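PTS system, IIA component (Streptococcus pneumoniae serotype 4, PDB 5T3U) probably acts as the cytoplasmic phosphoryl-carrying IIA component of a mannose-family sugar phosphotransferase system associated with fucose utilization. Local coordinates at residues 46-49 with 50-54. Sequence-based numbering, arbitrary orientation.
Sequences PGEN and IVEFE
Asn49 and Glu52 grip each other reciprocally at the start of helix 50-65. Asn49 OD1 accepts hydrogen bonds from two backbone amides of the first turn, Val51 N at 2.7 Å and Glu52 N at 2.9 Å. The two donors approach differently: Val51 N lies in the carbonyl plane on a lone pair, although its N-H...O angle is a bent 131°, whereas Glu52 N makes a straighter bond (159°) but is tilted from that plane. With chi1 at 63°, Asn49 CG sits between its own backbone N and carbonyl carbon, which brings the amide group over the first turn, where OD1 meets the two N-H groups. In return, Glu52 OE1 takes Asn49 N at 2.8 Å through its anti lone pair.

Around this pair, the Glu52 chain runs extended beyond CG, its CG lying 3.4 Å from Asn49 O, and Glu52 OE1 lies 3.3 Å from Glu48 CA and also touches Glu48 CB. A water donates to Glu52 OE1 and, weakly, to Gly47 O. Glu48 OE1 accepts from Met45 N, just before the segment. Asn49 O receives a weak backbone bond from Phe53 N (3.3 Å), while the Phe53 side chain packs against Leu42 and Leu44 of strand 39-44 and Pro82 and Val85 of helix 81-90. The reciprocal bonds define a capping box with Asn49 as N-cap, where the loop from strand 39-44 enters helix 50-65 of this parallel alpha/beta fold.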
loop_
_atom_site.group_PDB
_atom_site.type_symbol
_atom_site.label_atom_id
_atom_site.label_comp_id
_atom_site.label_asym_id
_atom_site.label_seq_id
_atom_site.Cartn_x
_atom_site.Cartn_y
_atom_site.Cartn_z
ATOM N N PRO A 46 3.614 1.638 -17.387
ATOM C CA PRO A 46 3.942 0.698 -18.478
ATOM C C PRO A 46 4.359 1.485 -19.724
ATOM O O PRO A 46 3.712 2.474 -20.057
ATOM C CB PRO A 46 2.598 -0.013 -18.730
ATOM C CG PRO A 46 1.941 -0.036 -17.323
ATOM C CD PRO A 46 2.354 1.279 -16.696
ATOM N N GLY A 47 5.441 1.078 -20.381
ATOM C CA GLY A 47 5.904 1.780 -21.585
ATOM C C GLY A 47 6.837 2.985 -21.354
ATOM O O GLY A 47 7.369 3.524 -22.322
ATOM N N GLU A 48 7.013 3.417 -20.093
ATOM C CA GLU A 48 7.945 4.501 -19.744
ATOM C C GLU A 48 9.288 3.905 -19.374
ATOM O O GLU A 48 9.334 2.848 -18.740
ATOM C CB GLU A 48 7.434 5.329 -18.543
ATOM C CG GLU A 48 6.153 6.093 -18.803
ATOM C CD GLU A 48 5.752 7.028 -17.644
ATOM O OE1 GLU A 48 6.280 6.877 -16.499
ATOM O OE2 GLU A 48 4.905 7.932 -17.903
ATOM N N ASN A 49 10.383 4.558 -19.760
ATOM C CA ASN A 49 11.725 4.044 -19.421
ATOM C C ASN A 49 12.281 4.773 -18.202
ATOM O O ASN A 49 11.773 5.823 -17.838
ATOM C CB ASN A 49 12.680 4.169 -20.621
ATOM C CG ASN A 49 12.891 5.597 -21.020
ATOM O OD1 ASN A 49 13.569 6.346 -20.312
ATOM N ND2 ASN A 49 12.261 6.012 -22.113
ATOM N N ILE A 50 13.307 4.212 -17.576
ATOM C CA ILE A 50 13.887 4.803 -16.381
ATOM C C ILE A 50 14.694 6.081 -16.647
ATOM O O ILE A 50 15.106 6.758 -15.691
ATOM C CB ILE A 50 14.766 3.798 -15.558
ATOM C CG1 ILE A 50 15.880 3.213 -16.429
ATOM C CG2 ILE A 50 13.886 2.664 -14.957
ATOM C CD1 ILE A 50 16.846 2.334 -15.694
ATOM N N VAL A 51 14.903 6.414 -17.925
ATOM C CA VAL A 51 15.715 7.590 -18.280
ATOM C C VAL A 51 14.851 8.819 -18.113
ATOM O O VAL A 51 15.256 9.758 -17.417
ATOM C CB VAL A 51 16.372 7.472 -19.707
ATOM C CG1 VAL A 51 16.933 8.831 -20.187
ATOM C CG2 VAL A 51 17.433 6.380 -19.708
ATOM N N GLU A 52 13.645 8.807 -18.694
ATOM C CA GLU A 52 12.690 9.909 -18.477
ATOM C C GLU A 52 12.205 9.971 -17.013
ATOM O O GLU A 52 12.135 11.044 -16.415
ATOM C CB GLU A 52 11.507 9.840 -19.456
ATOM C CG GLU A 52 10.484 8.712 -19.177
ATOM C CD GLU A 52 9.639 8.296 -20.403
ATOM O OE1 GLU A 52 9.642 7.090 -20.786
ATOM O OE2 GLU A 52 8.968 9.174 -20.989
ATOM N N PHE A 53 11.898 8.811 -16.434
ATOM C CA PHE A 53 11.377 8.725 -15.065
ATOM C C PHE A 53 12.347 9.342 -14.026
ATOM O O PHE A 53 11.958 10.107 -13.135
ATOM C CB PHE A 53 11.068 7.253 -14.740
ATOM C CG PHE A 53 10.794 6.990 -13.279
ATOM C CD1 PHE A 53 11.790 6.469 -12.460
ATOM C CD2 PHE A 53 9.550 7.287 -12.722
ATOM C CE1 PHE A 53 11.551 6.245 -11.106
ATOM C CE2 PHE A 53 9.286 7.043 -11.363
ATOM C CZ PHE A 53 10.279 6.524 -10.553
ATOM N N GLU A 54 13.612 8.962 -14.153
ATOM C CA GLU A 54 14.718 9.421 -13.328
ATOM C C GLU A 54 14.741 10.943 -13.086
ATOM O O GLU A 54 14.912 11.405 -11.956
ATOM C CB GLU A 54 15.968 8.983 -14.077
ATOM C CG GLU A 54 17.232 9.202 -13.448
ATOM C CD GLU A 54 17.754 10.596 -13.676
ATOM O OE1 GLU A 54 17.980 11.049 -14.846
ATOM O OE2 GLU A 54 17.939 11.214 -12.633
HETATM O O HOH W 1 8.283 6.532 -23.632
#